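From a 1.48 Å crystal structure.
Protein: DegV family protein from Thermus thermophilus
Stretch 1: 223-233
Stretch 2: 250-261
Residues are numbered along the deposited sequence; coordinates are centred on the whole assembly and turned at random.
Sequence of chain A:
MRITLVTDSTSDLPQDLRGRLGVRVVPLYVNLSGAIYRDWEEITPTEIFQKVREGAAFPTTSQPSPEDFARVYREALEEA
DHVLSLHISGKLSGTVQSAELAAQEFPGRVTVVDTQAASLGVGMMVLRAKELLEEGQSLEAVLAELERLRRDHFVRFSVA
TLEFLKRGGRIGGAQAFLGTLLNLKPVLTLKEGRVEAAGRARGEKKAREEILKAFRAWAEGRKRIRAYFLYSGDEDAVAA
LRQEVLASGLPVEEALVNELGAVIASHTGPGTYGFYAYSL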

# COMPACT_ATOMS: atom_id res chain seq x y z
N LYS A 223 -1.35 15.96 -16.88
CA LYS A 223 -2.54 16.81 -16.82
C LYS A 223 -3.59 16.45 -15.77
O LYS A 223 -4.54 17.21 -15.56
CB LYS A 223 -3.23 16.84 -18.18
CG LYS A 223 -2.48 17.57 -19.24
CD LYS A 223 -3.20 17.44 -20.55
CE LYS A 223 -3.05 18.72 -21.34
NZ LYS A 223 -3.72 18.58 -22.66
N ARG A 224 -3.51 15.11 -15.36
CA ARG A 224 -4.46 14.59 -14.38
C ARG A 224 -3.69 13.71 -13.42
O ARG A 224 -3.15 12.67 -13.81
CB ARG A 224 -5.54 13.76 -15.06
CG ARG A 224 -6.37 14.50 -16.09
CD ARG A 224 -7.40 13.55 -16.70
NE ARG A 224 -8.33 13.05 -15.69
CZ ARG A 224 -9.20 12.06 -15.90
NH1 ARG A 224 -9.26 11.45 -17.08
NH2 ARG A 224 -10.01 11.68 -14.92
N ILE A 225 -3.66 14.11 -12.15
CA ILE A 225 -2.95 13.34 -11.14
C ILE A 225 -3.90 12.96 -10.02
O ILE A 225 -4.73 13.76 -9.60
CB ILE A 225 -1.80 14.16 -10.53
CG1 ILE A 225 -0.79 14.55 -11.62
CG2 ILE A 225 -1.13 13.36 -9.41
CD1 ILE A 225 0.23 15.58 -11.20
N ARG A 226 -3.80 11.71 -9.57
CA ARG A 226 -4.60 11.21 -8.45
C ARG A 226 -3.61 10.85 -7.35
O ARG A 226 -2.63 10.13 -7.59
CB ARG A 226 -5.41 9.98 -8.87
CG ARG A 226 -6.54 10.30 -9.85
CD ARG A 226 -7.19 9.04 -10.39
NE ARG A 226 -8.39 9.36 -11.17
CZ ARG A 226 -9.06 8.48 -11.90
NH1 ARG A 226 -8.66 7.22 -11.97
NH2 ARG A 226 -10.15 8.87 -12.56
N ALA A 227 -3.84 11.38 -6.16
CA ALA A 227 -2.96 11.15 -5.02
C ALA A 227 -3.68 10.43 -3.87
O ALA A 227 -4.86 10.60 -3.64
CB ALA A 227 -2.40 12.46 -4.54
N TYR A 228 -2.85 9.64 -3.15
CA TYR A 228 -3.43 8.87 -2.07
C TYR A 228 -2.53 9.06 -0.81
O TYR A 228 -1.38 8.65 -0.78
CB TYR A 228 -3.50 7.39 -2.50
CG TYR A 228 -4.37 7.29 -3.71
CD1 TYR A 228 -3.84 7.58 -4.96
CD2 TYR A 228 -5.72 6.95 -3.58
CE1 TYR A 228 -4.65 7.51 -6.09
CE2 TYR A 228 -6.53 6.90 -4.71
CZ TYR A 228 -6.00 7.18 -5.95
OH TYR A 228 -6.81 7.14 -7.08
N PHE A 229 -3.15 9.69 0.20
CA PHE A 229 -2.37 10.00 1.38
C PHE A 229 -2.60 8.99 2.50
O PHE A 229 -3.72 8.51 2.70
CB PHE A 229 -2.74 11.40 1.87
CG PHE A 229 -2.40 12.48 0.89
CD1 PHE A 229 -3.23 12.74 -0.20
CD2 PHE A 229 -1.21 13.19 1.01
CE1 PHE A 229 -2.88 13.70 -1.15
CE2 PHE A 229 -0.85 14.15 0.07
CZ PHE A 229 -1.69 14.41 -1.01
N LEU A 230 -1.53 8.70 3.23
CA LEU A 230 -1.56 7.70 4.29
C LEU A 230 -0.84 8.15 5.56
O LEU A 230 0.12 8.92 5.53
CB LEU A 230 -0.84 6.44 3.79
CG LEU A 230 -1.49 5.77 2.57
CD1 LEU A 230 -0.46 4.93 1.82
CD2 LEU A 230 -2.67 4.93 3.04
N TYR A 231 -1.40 7.67 6.68
CA TYR A 231 -0.76 7.99 7.95
C TYR A 231 -1.02 7.01 9.09
O TYR A 231 -1.90 6.16 9.04
CB TYR A 231 -1.33 9.31 8.56
CG TYR A 231 -2.76 9.12 8.93
CD1 TYR A 231 -3.75 9.22 7.96
CD2 TYR A 231 -3.12 8.85 10.25
CE1 TYR A 231 -5.08 9.05 8.30
CE2 TYR A 231 -4.45 8.68 10.59
CZ TYR A 231 -5.43 8.79 9.62
OH TYR A 231 -6.76 8.62 9.95
N SER A 232 -0.17 7.17 10.12
CA SER A 232 -0.34 6.31 11.28
C SER A 232 0.01 7.38 12.32
O SER A 232 0.94 8.16 12.15
CB SER A 232 0.72 5.14 11.52
OG SER A 232 2.01 5.72 11.69
N GLY A 233 -0.82 7.38 13.37
CA GLY A 233 -0.54 8.31 14.45
C GLY A 233 -1.55 9.47 14.30
O GLY A 233 -2.70 9.20 13.93
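Stretch 2, residues 250-261: LPVEEALVNELG

Stretch 2 lies beside stretch 1 as a neighbouring parallel strand. The axes of 225-231 and 252-259 approach to 4.6 Å, and their N-to-C directions differ by 14°. The register begins with Ile-225 against Val-252 (CA to CA 4.7 Å), but Glu-253 then takes an extra place: its phi/psi of -91/-13 departs from extended geometry, so Ala-227 faces Ala-255, also at 4.7 Å. From there the pairing runs in step to Tyr-231 and Glu-259 (CA to CA 4.9 Å).

The ladder follows this path. Ile-225 N donates to Pro-251 O (3.0 Å), and Glu-253 N to Ile-225 O (2.8 Å). Past the irregular residue, Ala-227 N donates to Glu-254 O (2.9 Å), while Leu-256 N to Ala-227 O is weak (3.2 Å, 127°). Phe-229 N to Leu-256 O is short and nearly straight (2.7 Å, 174°); Asn-258 N to Phe-229 O (3.0 Å) and Leu-260 N to Tyr-231 O (2.9 Å) continue the series.

Glu-253 starts sideways, yet its end comes back to stretch 1: OE1 accepts from Arg-224 NE at 3.0 Å, and OE2 forms salt bridges with Arg-224 NH2 (3.0 Å) and Arg-226 NE (3.1 Å).

On the face carrying Ala-227, small and large side chains interlock. The Ala-255 methyl leaves room for the Phe-229 ring, with CB 3.7 Å from CE1 of Phe-229, while Val-257 sets CG2 4.0 Å from Phe-229 CB and CG1 4.1 Å from Tyr-231 CE1. The Tyr-231 ring leans across the strand, covering Glu-259 CA with one face; that atom lies 3.9 Å from the ring centroid, 21° off its normal.

On the other face, Leu-256 CD2 meets the Tyr-228 ring edge, 3.9 Å from CD2 of Tyr-228. Leu-260 CD2 packs 3.9 Å from Leu-230 CB.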

# COMPACT_ATOMS: atom_id res chain seq x y z
N LEU A 250 -0.42 22.06 -8.93
CA LEU A 250 -0.37 20.89 -9.81
C LEU A 250 -1.82 20.42 -9.95
O LEU A 250 -2.64 20.67 -9.06
CB LEU A 250 0.52 19.80 -9.22
CG LEU A 250 2.00 20.20 -9.16
CD1 LEU A 250 2.82 19.09 -8.54
CD2 LEU A 250 2.51 20.51 -10.56
N PRO A 251 -2.16 19.75 -11.06
CA PRO A 251 -3.53 19.27 -11.30
C PRO A 251 -3.92 17.97 -10.60
O PRO A 251 -4.13 16.94 -11.24
CB PRO A 251 -3.59 19.16 -12.82
CG PRO A 251 -2.19 18.71 -13.16
CD PRO A 251 -1.31 19.55 -12.25
N VAL A 252 -4.05 18.04 -9.28
CA VAL A 252 -4.42 16.87 -8.47
C VAL A 252 -5.95 16.84 -8.35
O VAL A 252 -6.54 17.65 -7.62
CB VAL A 252 -3.77 16.96 -7.08
CG1 VAL A 252 -4.09 15.72 -6.25
CG2 VAL A 252 -2.27 17.11 -7.24
N GLU A 253 -6.51 15.89 -9.05
CA GLU A 253 -7.96 15.79 -9.04
C GLU A 253 -8.58 14.89 -7.96
O GLU A 253 -9.78 14.91 -7.72
CB GLU A 253 -8.48 15.32 -10.40
CG GLU A 253 -7.94 13.98 -10.88
CD GLU A 253 -8.70 13.46 -12.09
OE1 GLU A 253 -8.99 14.26 -13.00
OE2 GLU A 253 -9.01 12.25 -12.12
N GLU A 254 -7.68 14.12 -7.34
CA GLU A 254 -8.16 13.23 -6.30
C GLU A 254 -7.05 13.31 -5.29
O GLU A 254 -5.86 13.33 -5.59
CB GLU A 254 -8.37 11.88 -6.93
CG GLU A 254 -8.65 10.83 -5.87
CD GLU A 254 -10.13 10.57 -5.66
OE1 GLU A 254 -10.94 11.51 -5.83
OE2 GLU A 254 -10.47 9.42 -5.30
N ALA A 255 -7.54 13.30 -4.04
CA ALA A 255 -6.58 13.32 -2.95
C ALA A 255 -7.14 12.59 -1.65
O ALA A 255 -7.41 13.19 -0.61
CB ALA A 255 -6.21 14.77 -2.48
N LEU A 256 -7.37 11.29 -1.83
CA LEU A 256 -7.96 10.42 -0.81
C LEU A 256 -7.00 10.28 0.35
O LEU A 256 -5.80 10.26 0.15
CB LEU A 256 -8.22 9.05 -1.41
CG LEU A 256 -8.90 7.95 -0.60
CD1 LEU A 256 -10.32 8.37 -0.20
CD2 LEU A 256 -8.94 6.71 -1.46
N VAL A 257 -7.54 10.15 1.57
CA VAL A 257 -6.73 10.01 2.78
C VAL A 257 -7.26 8.86 3.62
O VAL A 257 -8.46 8.77 3.86
CB VAL A 257 -6.78 11.29 3.65
CG1 VAL A 257 -5.81 11.16 4.83
CG2 VAL A 257 -6.46 12.51 2.81
N ASN A 258 -6.37 7.98 4.05
CA ASN A 258 -6.78 6.87 4.90
C ASN A 258 -5.64 6.54 5.83
O ASN A 258 -4.48 6.89 5.59
CB ASN A 258 -7.13 5.61 4.07
CG ASN A 258 -7.93 4.57 4.88
OD1 ASN A 258 -8.49 4.88 5.94
ND2 ASN A 258 -7.99 3.35 4.37
N GLU A 259 -5.99 5.88 6.92
CA GLU A 259 -4.99 5.44 7.87
C GLU A 259 -4.39 4.16 7.28
O GLU A 259 -5.04 3.44 6.52
CB GLU A 259 -5.64 5.12 9.22
CG GLU A 259 -4.65 4.63 10.26
CD GLU A 259 -5.25 4.47 11.65
OE1 GLU A 259 -6.49 4.41 11.79
OE2 GLU A 259 -4.45 4.40 12.61
N LEU A 260 -3.14 3.90 7.63
CA LEU A 260 -2.46 2.68 7.22
C LEU A 260 -3.12 1.53 7.98
O LEU A 260 -3.63 1.72 9.10
CB LEU A 260 -1.00 2.71 7.67
CG LEU A 260 -0.04 3.64 6.95
CD1 LEU A 260 1.28 3.67 7.70
CD2 LEU A 260 0.17 3.13 5.53
N GLY A 261 -3.11 0.35 7.39
CA GLY A 261 -3.64 -0.80 8.09
C GLY A 261 -2.65 -1.25 9.15
O GLY A 261 -1.47 -0.88 9.13
O HOH W 1 -9.52 7.35 -6.72